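Local coordinates for 33-36 kDa outer membrane protein (Acinetobacter baumannii, PDB 6GIE), which forms a beta-barrel channel in the outer membrane and probably lets small solutes, possibly including carbapenem antibiotics, pass through it, at residues A[54-59]-A[70-75]; A[63-68]-A[196-201]; A[150-155]-A[192-197]; A[259-264]-A[291-296]. All blocks are in the same frame, centred on the assembly; numbering follows the deposited sequence.

Interaction 1 of 4, residues A[54-59]-A[70-75]; sequences KNVDAS and NQASNV
Asn70 turns its carboxamide onto the backbone of Asp57 and grips both backbone polar atoms, N and O, of that residue. The two bonds differ in quality. Asp57 N reaches Asn70 OD1 at 2.9 Å, lying in the carbonyl plane on a lone pair and nearly straight (163°). In return, Asn70 ND2 meets Asp57 O at 2.8 Å, but this bond is bent: the donor stands 50° above the carbonyl plane, and the acceptor is well out of the Asn70 amide plane. The amide thus bonds a single residue at both ends, as a strand neighbour would, yet sits twisted against it. Val56 crosses the same side chain at a slant, its CG1 packing 3.8 Å from Asn70 OD1. With CG1 anti to the backbone N (chi1 176°), CG2 is the branch that meets Ala72, whose CB it touches at 3.8 Å. Further along, a water bridges the two backbones between Lys54 N and Ser73 O. The Asp57 carboxylate is used within its own segment: OD1 accepts from Ser59 N, which makes an Asx turn, and also from Ser59 OG. Glu22 brings a like charge close to this oxygen, which could raise the proton affinity of either acid. Strand 55-57 is hydrogen-bonded to strand 22-35, whereas Asn70 follows helix 66-69, and Gln71, with positive phi, takes the C-prime place of a Schellman motif. The contact is therefore a helix C-terminus tied to the short strand 55-57, both within the long connection between barrel strands 43-52 and 74-83.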
loop_
_atom_site.group_PDB
_atom_site.type_symbol
_atom_site.label_atom_id
_atom_site.label_comp_id
_atom_site.label_asym_id
_atom_site.label_seq_id
_atom_site.Cartn_x
_atom_site.Cartn_y
_atom_site.Cartn_z
ATOM N N LYS A 54 -15.379 7.637 7.729
ATOM C CA LYS A 54 -16.584 7.965 7.002
ATOM C C LYS A 54 -16.809 6.845 5.984
ATOM O O LYS A 54 -15.870 6.121 5.667
ATOM C CB LYS A 54 -16.342 9.333 6.366
ATOM C CG LYS A 54 -17.271 9.820 5.259
ATOM C CD LYS A 54 -17.336 11.358 5.191
ATOM C CE LYS A 54 -15.985 12.090 5.332
ATOM N NZ LYS A 54 -16.098 13.380 6.118
ATOM N N ASN A 55 -18.062 6.675 5.571
ATOM C CA ASN A 55 -18.456 5.847 4.480
ATOM C C ASN A 55 -17.560 6.121 3.268
ATOM O O ASN A 55 -17.316 7.281 2.922
ATOM C CB ASN A 55 -19.909 6.132 4.136
ATOM C CG ASN A 55 -20.515 5.077 3.247
ATOM O OD1 ASN A 55 -19.916 4.021 2.988
ATOM N ND2 ASN A 55 -21.736 5.347 2.777
ATOM N N VAL A 56 -17.007 5.050 2.693
ATOM C CA VAL A 56 -16.228 5.140 1.477
ATOM C C VAL A 56 -17.091 4.757 0.284
ATOM O O VAL A 56 -17.655 3.660 0.235
ATOM C CB VAL A 56 -15.014 4.197 1.500
ATOM C CG1 VAL A 56 -14.296 4.289 0.137
ATOM C CG2 VAL A 56 -14.085 4.578 2.646
ATOM N N ASP A 57 -17.172 5.676 -0.682
ATOM C CA ASP A 57 -17.941 5.488 -1.926
ATOM C C ASP A 57 -17.018 5.085 -3.092
ATOM O O ASP A 57 -16.308 5.932 -3.657
ATOM C CB ASP A 57 -18.651 6.777 -2.263
ATOM C CG ASP A 57 -19.514 6.667 -3.514
ATOM O OD1 ASP A 57 -19.400 5.648 -4.251
ATOM O OD2 ASP A 57 -20.328 7.608 -3.756
ATOM N N ALA A 58 -17.090 3.817 -3.472
ATOM C CA ALA A 58 -16.205 3.196 -4.478
ATOM C C ALA A 58 -16.719 3.205 -5.934
ATOM O O ALA A 58 -16.065 2.623 -6.811
ATOM C CB ALA A 58 -15.893 1.728 -4.068
ATOM N N SER A 59 -17.825 3.888 -6.204
ATOM C CA SER A 59 -18.321 4.009 -7.576
ATOM C C SER A 59 -17.741 5.154 -8.387
ATOM O O SER A 59 -18.204 5.379 -9.476
ATOM C CB SER A 59 -19.855 4.100 -7.602
ATOM O OG SER A 59 -20.311 5.395 -7.229
ATOM N N ASN A 70 -11.644 8.835 -2.118
ATOM C CA ASN A 70 -12.402 9.756 -1.367
ATOM C C ASN A 70 -11.706 10.348 -0.115
ATOM O O ASN A 70 -12.337 10.924 0.713
ATOM C CB ASN A 70 -13.951 9.556 -1.335
ATOM C CG ASN A 70 -14.470 8.128 -1.347
ATOM O OD1 ASN A 70 -15.355 7.916 -0.584
ATOM N ND2 ASN A 70 -14.147 7.257 -2.365
ATOM N N GLN A 71 -10.372 10.264 -0.083
ATOM C CA GLN A 71 -9.564 10.878 0.966
ATOM C C GLN A 71 -10.119 10.427 2.286
ATOM O O GLN A 71 -10.425 11.225 3.150
ATOM C CB GLN A 71 -9.573 12.415 0.814
ATOM C CG GLN A 71 -8.900 12.759 -0.520
ATOM C CD GLN A 71 -9.129 14.187 -0.970
ATOM O OE1 GLN A 71 -8.681 15.113 -0.323
ATOM N NE2 GLN A 71 -9.810 14.362 -2.104
ATOM N N ALA A 72 -10.237 9.114 2.435
ATOM C CA ALA A 72 -10.885 8.547 3.611
ATOM C C ALA A 72 -9.863 8.358 4.728
ATOM O O ALA A 72 -9.009 7.447 4.705
ATOM C CB ALA A 72 -11.502 7.235 3.240
ATOM N N SER A 73 -9.942 9.245 5.720
ATOM C CA SER A 73 -9.239 9.041 6.992
ATOM C C SER A 73 -9.660 7.691 7.650
ATOM O O SER A 73 -10.820 7.242 7.476
ATOM C CB SER A 73 -9.590 10.174 7.937
ATOM O OG SER A 73 -9.227 11.401 7.299
ATOM N N ASN A 74 -8.720 7.131 8.406
ATOM C CA ASN A 74 -8.847 5.857 8.990
ATOM C C ASN A 74 -7.731 5.451 9.981
ATOM O O ASN A 74 -6.627 6.055 10.075
ATOM C CB ASN A 74 -8.837 4.804 7.848
ATOM C CG ASN A 74 -7.493 4.680 7.189
ATOM O OD1 ASN A 74 -6.659 3.923 7.667
ATOM N ND2 ASN A 74 -7.267 5.411 6.062
ATOM N N VAL A 75 -8.012 4.347 10.660
ATOM C CA VAL A 75 -7.018 3.681 11.412
ATOM C C VAL A 75 -7.087 2.235 11.021
ATOM O O VAL A 75 -8.172 1.707 10.682
ATOM C CB VAL A 75 -7.293 3.772 12.924
ATOM C CG1 VAL A 75 -8.646 3.166 13.298
ATOM C CG2 VAL A 75 -6.219 3.041 13.730
HETATM O O HOH W 1 -13.107 8.050 5.978
#

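Interaction 2 of 4, residues A[63-68]-A[196-201]; sequences LAEAAF and KYVGNI
Glu65 and Lys196 reach toward each other tip to tip and form a salt bridge of 2.8 Å between Glu65 OE1 and Lys196 NZ. The ammonium approaches from above the carboxylate plane, 39° out of it. It has a second anionic partner in Glu211, so the lysine charge is shared by two acids, which would be expected to favour its protonated state. The lysine chain bends at its last torsion (chi4 66°), which brings NZ to the glutamate, while CE lies over one face of the Phe68 ring, offset toward the rim and 3.9 Å from its centroid. This is a CH-pi contact; NZ itself, 5.2 Å from that centroid, can add at most a weak cation-pi attraction. Val198 crosses the aliphatic part of Glu65, its CG2 3.7 Å from Glu65 CG, and also approaches Phe68 CD2 obliquely. Within 63-68, Leu63 O accepts from both Ala66 N and Arg295 NH1, and Glu65 occupies the N-cap position. The short helix 66-69 lies inside the barrel, braced against strand 190-200, with Glu211 of adjacent strand 207-216 completing the charge cluster and Phe229 of strand 220-229 touching Glu65.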
loop_
_atom_site.group_PDB
_atom_site.type_symbol
_atom_site.label_atom_id
_atom_site.label_comp_id
_atom_site.label_asym_id
_atom_site.label_seq_id
_atom_site.Cartn_x
_atom_site.Cartn_y
_atom_site.Cartn_z
ATOM N N LEU A 63 -12.040 0.255 -7.970
ATOM C CA LEU A 63 -12.509 -0.083 -6.610
ATOM C C LEU A 63 -11.307 -0.231 -5.703
ATOM O O LEU A 63 -11.357 0.177 -4.528
ATOM C CB LEU A 63 -13.341 -1.360 -6.559
ATOM C CG LEU A 63 -14.689 -1.468 -7.260
ATOM C CD1 LEU A 63 -15.206 -2.908 -7.244
ATOM C CD2 LEU A 63 -15.704 -0.592 -6.611
ATOM N N ALA A 64 -10.184 -0.746 -6.214
ATOM C CA ALA A 64 -9.037 -0.909 -5.297
ATOM C C ALA A 64 -8.601 0.397 -4.589
ATOM O O ALA A 64 -8.045 0.318 -3.488
ATOM C CB ALA A 64 -7.835 -1.548 -5.991
ATOM N N GLU A 65 -8.835 1.563 -5.229
ATOM C CA GLU A 65 -8.299 2.816 -4.767
ATOM C C GLU A 65 -9.381 3.740 -4.230
ATOM O O GLU A 65 -9.192 4.931 -4.166
ATOM C CB GLU A 65 -7.558 3.559 -5.915
ATOM C CG GLU A 65 -6.280 2.874 -6.348
ATOM C CD GLU A 65 -5.177 2.806 -5.285
ATOM O OE1 GLU A 65 -5.158 3.591 -4.307
ATOM O OE2 GLU A 65 -4.324 1.890 -5.390
ATOM N N ALA A 66 -10.517 3.187 -3.851
ATOM C CA ALA A 66 -11.666 3.993 -3.432
ATOM C C ALA A 66 -11.360 4.798 -2.181
ATOM O O ALA A 66 -11.884 5.945 -2.063
ATOM C CB ALA A 66 -12.890 3.092 -3.193
ATOM N N ALA A 67 -10.526 4.253 -1.268
ATOM C CA ALA A 67 -10.245 4.993 0.018
ATOM C C ALA A 67 -9.447 6.268 -0.305
ATOM O O ALA A 67 -9.779 7.419 0.143
ATOM C CB ALA A 67 -9.495 4.150 1.052
ATOM N N PHE A 68 -8.376 6.063 -1.050
ATOM C CA PHE A 68 -7.613 7.211 -1.586
ATOM C C PHE A 68 -8.454 8.237 -2.386
ATOM O O PHE A 68 -8.425 9.477 -2.122
ATOM C CB PHE A 68 -6.459 6.746 -2.435
ATOM C CG PHE A 68 -5.609 7.876 -2.918
ATOM C CD1 PHE A 68 -4.713 8.501 -2.060
ATOM C CD2 PHE A 68 -5.700 8.306 -4.202
ATOM C CE1 PHE A 68 -3.934 9.585 -2.524
ATOM C CE2 PHE A 68 -4.906 9.373 -4.695
ATOM C CZ PHE A 68 -4.039 10.014 -3.850
ATOM N N LYS A 196 1.729 9.633 -4.555
ATOM C CA LYS A 196 0.716 8.764 -5.029
ATOM C C LYS A 196 -0.245 9.430 -5.999
ATOM O O LYS A 196 -0.768 10.520 -5.740
ATOM C CB LYS A 196 -0.127 8.223 -3.844
ATOM C CG LYS A 196 -1.059 7.026 -4.203
ATOM C CD LYS A 196 -1.662 6.449 -2.886
ATOM C CE LYS A 196 -2.874 5.567 -3.034
ATOM N NZ LYS A 196 -2.496 4.337 -3.732
ATOM N N TYR A 197 -0.560 8.724 -7.091
ATOM C CA TYR A 197 -1.559 9.269 -8.040
ATOM C C TYR A 197 -2.533 8.224 -8.434
ATOM O O TYR A 197 -2.146 7.078 -8.656
ATOM C CB TYR A 197 -0.876 9.851 -9.330
ATOM C CG TYR A 197 -1.880 10.380 -10.361
ATOM C CD1 TYR A 197 -2.547 11.582 -10.158
ATOM C CD2 TYR A 197 -2.134 9.701 -11.526
ATOM C CE1 TYR A 197 -3.433 12.052 -11.099
ATOM C CE2 TYR A 197 -3.014 10.191 -12.474
ATOM C CZ TYR A 197 -3.651 11.347 -12.244
ATOM O OH TYR A 197 -4.561 11.796 -13.141
ATOM N N VAL A 198 -3.767 8.656 -8.692
ATOM C CA VAL A 198 -4.777 7.765 -9.269
ATOM C C VAL A 198 -5.646 8.607 -10.145
ATOM O O VAL A 198 -6.210 9.585 -9.703
ATOM C CB VAL A 198 -5.622 7.017 -8.192
ATOM C CG1 VAL A 198 -6.714 6.191 -8.861
ATOM C CG2 VAL A 198 -4.737 6.070 -7.423
ATOM N N GLY A 199 -5.662 8.299 -11.433
ATOM C CA GLY A 199 -6.555 8.961 -12.352
ATOM C C GLY A 199 -7.313 8.009 -13.267
ATOM O O GLY A 199 -6.841 6.910 -13.628
ATOM N N ASN A 200 -8.515 8.446 -13.612
ATOM C CA ASN A 200 -9.338 7.825 -14.640
ATOM C C ASN A 200 -8.809 8.223 -15.969
ATOM O O ASN A 200 -8.406 9.361 -16.106
ATOM C CB ASN A 200 -10.766 8.304 -14.492
ATOM C CG ASN A 200 -11.405 7.747 -13.227
ATOM O OD1 ASN A 200 -11.019 6.680 -12.747
ATOM N ND2 ASN A 200 -12.362 8.456 -12.688
ATOM N N ILE A 201 -8.771 7.314 -16.945
ATOM C CA ILE A 201 -8.423 7.774 -18.288
ATOM C C ILE A 201 -9.703 8.253 -19.009
ATOM O O ILE A 201 -10.678 7.523 -19.130
ATOM C CB ILE A 201 -7.551 6.783 -19.107
ATOM C CG1 ILE A 201 -8.393 5.696 -19.758
ATOM C CG2 ILE A 201 -6.437 6.168 -18.256
ATOM C CD1 ILE A 201 -7.676 5.050 -20.911
#

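Interaction 3 of 4, residues A[150-155]-A[192-197]; sequences LVAVGY and TARTKY
The Arg194 guanidinium is met obliquely by Leu150, whose CD2 comes within 4.1 Å of NH2. Glu140, on the strand beyond Leu150, forms a salt bridge with Arg194 NE, and Glu211 on the other side is a long, weak partner. From CG the arginine chain runs extended to NE, which carries the guanidinium out past Leu150 to Glu140. Beneath these groups the strands pair antiparallel, their axes 4.6 Å apart at closest approach. Leu150 with Lys196, Ala152 with Arg194 and Gly154 with Thr192 are hydrogen-bonded pairs, Arg194 N reaching Ala152 O at 2.7 Å. This is the continuous antiparallel wall of an outer-membrane beta-barrel, in which alternate residues face opposite ways. Leu150, Ala152, Thr192, Arg194 and Lys196 share the face toward the interior. The opposite face bears the small or branched side chains of Val151, Val153, Ala193 and Thr195. There Val151 and Thr195 lie side by side and point the same way, with Val151 CG2 to Thr195 CG2 at 4.1 Å. Toward the other end, a water lies 2.9 Å from Thr192 OG1 and makes a weak bond to Tyr155 O.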
loop_
_atom_site.group_PDB
_atom_site.type_symbol
_atom_site.label_atom_id
_atom_site.label_comp_id
_atom_site.label_asym_id
_atom_site.label_seq_id
_atom_site.Cartn_x
_atom_site.Cartn_y
_atom_site.Cartn_z
ATOM N N LEU A 150 -1.038 12.969 -4.283
ATOM C CA LEU A 150 -0.509 13.162 -2.983
ATOM C C LEU A 150 1.017 13.168 -3.004
ATOM O O LEU A 150 1.673 12.227 -3.510
ATOM C CB LEU A 150 -1.022 12.034 -2.043
ATOM C CG LEU A 150 -0.460 11.907 -0.618
ATOM C CD1 LEU A 150 -0.718 13.131 0.250
ATOM C CD2 LEU A 150 -1.117 10.678 0.074
ATOM N N VAL A 151 1.579 14.199 -2.391
ATOM C CA VAL A 151 2.974 14.182 -2.024
ATOM C C VAL A 151 3.137 14.266 -0.484
ATOM O O VAL A 151 2.563 15.142 0.143
ATOM C CB VAL A 151 3.674 15.387 -2.634
ATOM C CG1 VAL A 151 5.161 15.313 -2.355
ATOM C CG2 VAL A 151 3.370 15.419 -4.085
ATOM N N ALA A 152 4.013 13.429 0.062
ATOM C CA ALA A 152 4.222 13.312 1.508
ATOM C C ALA A 152 5.688 13.068 1.861
ATOM O O ALA A 152 6.372 12.306 1.200
ATOM C CB ALA A 152 3.392 12.216 2.058
ATOM N N VAL A 153 6.165 13.795 2.866
ATOM C CA VAL A 153 7.511 13.621 3.353
ATOM C C VAL A 153 7.392 13.226 4.819
ATOM O O VAL A 153 6.456 13.629 5.482
ATOM C CB VAL A 153 8.334 14.934 3.279
ATOM C CG1 VAL A 153 8.564 15.341 1.825
ATOM C CG2 VAL A 153 7.628 16.036 4.039
ATOM N N GLY A 154 8.353 12.488 5.329
ATOM C CA GLY A 154 8.270 12.123 6.720
ATOM C C GLY A 154 9.556 11.590 7.244
ATOM O O GLY A 154 10.610 11.860 6.688
ATOM N N TYR A 155 9.455 10.784 8.292
ATOM C CA TYR A 155 10.631 10.084 8.777
ATOM C C TYR A 155 10.251 8.863 9.581
ATOM O O TYR A 155 9.092 8.672 9.936
ATOM C CB TYR A 155 11.545 11.019 9.541
ATOM C CG TYR A 155 11.175 11.104 10.964
ATOM C CD1 TYR A 155 9.978 11.670 11.331
ATOM C CD2 TYR A 155 12.004 10.570 11.949
ATOM C CE1 TYR A 155 9.591 11.696 12.658
ATOM C CE2 TYR A 155 11.628 10.576 13.271
ATOM C CZ TYR A 155 10.419 11.151 13.631
ATOM O OH TYR A 155 10.025 11.194 14.963
ATOM N N THR A 192 11.755 10.196 4.726
ATOM C CA THR A 192 11.104 9.536 3.611
ATOM C C THR A 192 10.364 10.513 2.777
ATOM O O THR A 192 9.981 11.609 3.236
ATOM C CB THR A 192 10.088 8.514 4.094
ATOM O OG1 THR A 192 9.054 9.186 4.829
ATOM C CG2 THR A 192 10.783 7.472 4.977
ATOM N N ALA A 193 10.116 10.102 1.545
ATOM C CA ALA A 193 9.317 10.914 0.643
ATOM C C ALA A 193 8.517 9.984 -0.138
ATOM O O ALA A 193 9.023 8.906 -0.545
ATOM C CB ALA A 193 10.178 11.740 -0.321
ATOM N N ARG A 194 7.287 10.402 -0.437
ATOM C CA ARG A 194 6.537 9.623 -1.375
ATOM C C ARG A 194 5.424 10.358 -2.101
ATOM O O ARG A 194 4.849 11.378 -1.632
ATOM C CB ARG A 194 6.004 8.377 -0.637
ATOM C CG ARG A 194 4.844 8.557 0.294
ATOM C CD ARG A 194 4.296 7.182 0.798
ATOM N NE ARG A 194 3.217 7.497 1.746
ATOM C CZ ARG A 194 1.951 7.585 1.410
ATOM N NH1 ARG A 194 1.537 7.236 0.209
ATOM N NH2 ARG A 194 1.063 7.954 2.300
ATOM N N THR A 195 5.023 9.740 -3.199
ATOM C CA THR A 195 3.952 10.292 -3.986
ATOM C C THR A 195 2.982 9.233 -4.366
ATOM O O THR A 195 3.368 8.094 -4.451
ATOM C CB THR A 195 4.468 10.941 -5.290
ATOM O OG1 THR A 195 5.058 9.966 -6.125
ATOM C CG2 THR A 195 5.470 11.980 -5.005
ATOM N N LYS A 196 1.729 9.633 -4.555
ATOM C CA LYS A 196 0.716 8.764 -5.029
ATOM C C LYS A 196 -0.245 9.430 -5.999
ATOM O O LYS A 196 -0.768 10.520 -5.740
ATOM C CB LYS A 196 -0.127 8.223 -3.844
ATOM C CG LYS A 196 -1.059 7.026 -4.203
ATOM C CD LYS A 196 -1.662 6.449 -2.886
ATOM C CE LYS A 196 -2.874 5.567 -3.034
ATOM N NZ LYS A 196 -2.496 4.337 -3.732
ATOM N N TYR A 197 -0.560 8.724 -7.091
ATOM C CA TYR A 197 -1.559 9.269 -8.040
ATOM C C TYR A 197 -2.533 8.224 -8.434
ATOM O O TYR A 197 -2.146 7.078 -8.656
ATOM C CB TYR A 197 -0.876 9.851 -9.330
ATOM C CG TYR A 197 -1.880 10.380 -10.361
ATOM C CD1 TYR A 197 -2.547 11.582 -10.158
ATOM C CD2 TYR A 197 -2.134 9.701 -11.526
ATOM C CE1 TYR A 197 -3.433 12.052 -11.099
ATOM C CE2 TYR A 197 -3.014 10.191 -12.474
ATOM C CZ TYR A 197 -3.651 11.347 -12.244
ATOM O OH TYR A 197 -4.561 11.796 -13.141
HETATM O O HOH W 2 7.460 8.094 6.998
#

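Interaction 4 of 4, residues A[259-264]-A[291-296]; sequences QYFITP and NAKFRF
Phe261 sets CZ over the centre of one face of the Arg295 guanidinium, 3.5 Å from Arg295 CZ. The side chains cross at about a right angle; their planes are 60° apart, and Arg295 CZ lies near the plane of the phenyl ring, at its edge. Beside this pair, Lys293 NZ donates to Gln259 OE1 at 2.9 Å, in the amide plane and on a lone pair. Gln259 is extended, and Lys293 crosses it at about a right angle; the lysine chain bends at chi3 (24°), which sets CE 3.3 Å from Gln259 OE1. Two waters extend the first shell. One donates to Gln259 OE1 and, at 2.6 Å, to Asn291 OD1, giving the glutamine oxygen a second hydrogen bond. The other lies at the guanidinium edge, accepting from Arg295 NH1 at 3.0 Å and donating to Pro264 O. The two strands are not direct neighbours: strand 266-276 runs antiparallel between them, and their axes, 8.8 Å apart, point roughly the same way (30°). The contact therefore spans one strand across the inner wall of the porin barrel, over Ala267, while Tyr260 points outward and touches bound detergent. Ile262 and Thr263 form a classic beta bulge opposite Val266 where the chain turns its corner. The salt bridge of Arg295 NE with Glu26 fixes the guanidinium from strand 22-35, the strand on which the last strand, 285-295, closes the barrel.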
loop_
_atom_site.group_PDB
_atom_site.type_symbol
_atom_site.label_atom_id
_atom_site.label_comp_id
_atom_site.label_asym_id
_atom_site.label_seq_id
_atom_site.Cartn_x
_atom_site.Cartn_y
_atom_site.Cartn_z
ATOM N N GLN A 259 -5.045 -8.009 -9.254
ATOM C CA GLN A 259 -6.127 -8.029 -8.355
ATOM C C GLN A 259 -7.476 -7.926 -9.030
ATOM O O GLN A 259 -7.629 -7.172 -10.014
ATOM C CB GLN A 259 -5.945 -6.937 -7.264
ATOM C CG GLN A 259 -7.097 -6.876 -6.254
ATOM C CD GLN A 259 -6.906 -5.860 -5.140
ATOM O OE1 GLN A 259 -7.187 -6.154 -3.972
ATOM N NE2 GLN A 259 -6.465 -4.649 -5.492
ATOM N N TYR A 260 -8.450 -8.712 -8.537
ATOM C CA TYR A 260 -9.777 -8.694 -9.158
ATOM C C TYR A 260 -10.877 -8.676 -8.135
ATOM O O TYR A 260 -10.915 -9.534 -7.266
ATOM C CB TYR A 260 -10.014 -9.905 -10.100
ATOM C CG TYR A 260 -11.437 -9.927 -10.722
ATOM C CD1 TYR A 260 -11.859 -8.923 -11.586
ATOM C CD2 TYR A 260 -12.338 -10.917 -10.424
ATOM C CE1 TYR A 260 -13.145 -8.901 -12.125
ATOM C CE2 TYR A 260 -13.623 -10.939 -10.969
ATOM C CZ TYR A 260 -14.031 -9.926 -11.822
ATOM O OH TYR A 260 -15.300 -9.920 -12.379
ATOM N N PHE A 261 -11.802 -7.730 -8.274
ATOM C CA PHE A 261 -12.974 -7.674 -7.404
ATOM C C PHE A 261 -14.062 -8.509 -8.016
ATOM O O PHE A 261 -14.633 -8.136 -9.002
ATOM C CB PHE A 261 -13.476 -6.242 -7.253
ATOM C CG PHE A 261 -12.767 -5.467 -6.223
ATOM C CD1 PHE A 261 -11.486 -4.955 -6.486
ATOM C CD2 PHE A 261 -13.372 -5.197 -4.998
ATOM C CE1 PHE A 261 -10.827 -4.203 -5.529
ATOM C CE2 PHE A 261 -12.715 -4.442 -4.041
ATOM C CZ PHE A 261 -11.443 -3.936 -4.318
ATOM N N ILE A 262 -14.350 -9.649 -7.415
ATOM C CA ILE A 262 -15.422 -10.552 -7.882
ATOM C C ILE A 262 -16.756 -9.842 -7.666
ATOM O O ILE A 262 -17.641 -9.923 -8.477
ATOM C CB ILE A 262 -15.383 -11.884 -7.085
ATOM C CG1 ILE A 262 -14.048 -12.596 -7.296
ATOM C CG2 ILE A 262 -16.570 -12.771 -7.423
ATOM C CD1 ILE A 262 -13.852 -13.774 -6.393
ATOM N N THR A 263 -16.884 -9.168 -6.528
ATOM C CA THR A 263 -17.965 -8.221 -6.274
ATOM C C THR A 263 -17.263 -7.069 -5.620
ATOM O O THR A 263 -16.112 -7.212 -5.200
ATOM C CB THR A 263 -19.002 -8.707 -5.249
ATOM O OG1 THR A 263 -18.382 -8.856 -3.960
ATOM C CG2 THR A 263 -19.613 -10.018 -5.715
ATOM N N PRO A 264 -17.963 -5.956 -5.481
ATOM C CA PRO A 264 -17.353 -4.805 -4.800
ATOM C C PRO A 264 -16.936 -5.148 -3.336
ATOM O O PRO A 264 -16.081 -4.462 -2.774
ATOM C CB PRO A 264 -18.461 -3.753 -4.836
ATOM C CG PRO A 264 -19.369 -4.170 -5.966
ATOM C CD PRO A 264 -19.299 -5.670 -6.029
ATOM N N ASN A 291 -3.661 -13.146 -2.091
ATOM C CA ASN A 291 -4.311 -12.326 -1.157
ATOM C C ASN A 291 -5.828 -12.194 -1.424
ATOM O O ASN A 291 -6.353 -12.547 -2.496
ATOM C CB ASN A 291 -3.592 -10.969 -1.086
ATOM C CG ASN A 291 -3.634 -10.245 -2.378
ATOM O OD1 ASN A 291 -4.699 -9.778 -2.793
ATOM N ND2 ASN A 291 -2.492 -10.192 -3.077
ATOM N N ALA A 292 -6.529 -11.693 -0.409
ATOM C CA ALA A 292 -7.955 -11.559 -0.492
ATOM C C ALA A 292 -8.432 -10.442 0.384
ATOM O O ALA A 292 -7.805 -10.168 1.434
ATOM C CB ALA A 292 -8.615 -12.853 -0.021
ATOM N N LYS A 293 -9.567 -9.849 0.014
ATOM C CA LYS A 293 -10.089 -8.780 0.828
ATOM C C LYS A 293 -11.614 -8.658 0.798
ATOM O O LYS A 293 -12.261 -8.941 -0.228
ATOM C CB LYS A 293 -9.389 -7.469 0.437
ATOM C CG LYS A 293 -10.125 -6.610 -0.540
ATOM C CD LYS A 293 -9.349 -5.344 -0.969
ATOM C CE LYS A 293 -7.818 -5.439 -0.826
ATOM N NZ LYS A 293 -7.158 -4.423 -1.701
ATOM N N PHE A 294 -12.167 -8.251 1.951
ATOM C CA PHE A 294 -13.583 -8.183 2.150
ATOM C C PHE A 294 -13.894 -6.790 2.658
ATOM O O PHE A 294 -13.263 -6.284 3.615
ATOM C CB PHE A 294 -14.088 -9.247 3.191
ATOM C CG PHE A 294 -13.616 -10.626 2.891
ATOM C CD1 PHE A 294 -12.270 -10.996 3.152
ATOM C CD2 PHE A 294 -14.474 -11.555 2.259
ATOM C CE1 PHE A 294 -11.813 -12.268 2.812
ATOM C CE2 PHE A 294 -14.003 -12.817 1.913
ATOM C CZ PHE A 294 -12.673 -13.167 2.177
ATOM N N ARG A 295 -14.952 -6.251 2.089
ATOM C CA ARG A 295 -15.391 -4.988 2.459
ATOM C C ARG A 295 -16.789 -5.048 2.985
ATOM O O ARG A 295 -17.637 -5.763 2.450
ATOM C CB ARG A 295 -15.272 -4.004 1.273
ATOM C CG ARG A 295 -13.856 -3.719 0.828
ATOM C CD ARG A 295 -13.855 -2.761 -0.378
ATOM N NE ARG A 295 -12.491 -2.358 -0.720
ATOM C CZ ARG A 295 -12.151 -1.597 -1.756
ATOM N NH1 ARG A 295 -13.044 -1.106 -2.612
ATOM N NH2 ARG A 295 -10.869 -1.293 -1.915
ATOM N N PHE A 296 -17.029 -4.212 4.000
ATOM C CA PHE A 296 -18.343 -4.075 4.591
ATOM C C PHE A 296 -18.489 -2.729 5.349
ATOM O O PHE A 296 -19.399 -2.619 6.152
ATOM C CB PHE A 296 -18.690 -5.300 5.502
ATOM C CG PHE A 296 -17.714 -5.556 6.636
ATOM C CD1 PHE A 296 -16.508 -6.204 6.413
ATOM C CD2 PHE A 296 -18.023 -5.179 7.943
ATOM C CE1 PHE A 296 -15.606 -6.435 7.469
ATOM C CE2 PHE A 296 -17.130 -5.402 9.001
ATOM C CZ PHE A 296 -15.928 -6.047 8.771
HETATM O O HOH W 3 -7.112 -8.801 -2.989
HETATM O O HOH W 4 -15.993 -1.845 -2.820
#

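Interaction 2 sits at the hub. Its helix 66-69 follows strand 55-57 of interaction 1 and leads into 70-75, with Ala72 N probably bonded to Ala67 O at 2.9 Å and Ala58 CB packed 3.4 Å from Ala66 CB. It shares Lys196 with interaction 3, where Phe68 CE1 also touches Leu150 CB. On the other flank, Leu63 O and Arg295 NH1, 2.9 Å apart, join it to interaction 4. The connection between strands 43-52 and 74-83 thus bridges barrel walls whose contacts, interactions 3 and 4, have centres 26 Å apart, consistent with a constriction of the channel. Bound detergent approaches the side chain of Gln259 in interaction 4 to about 6 Å.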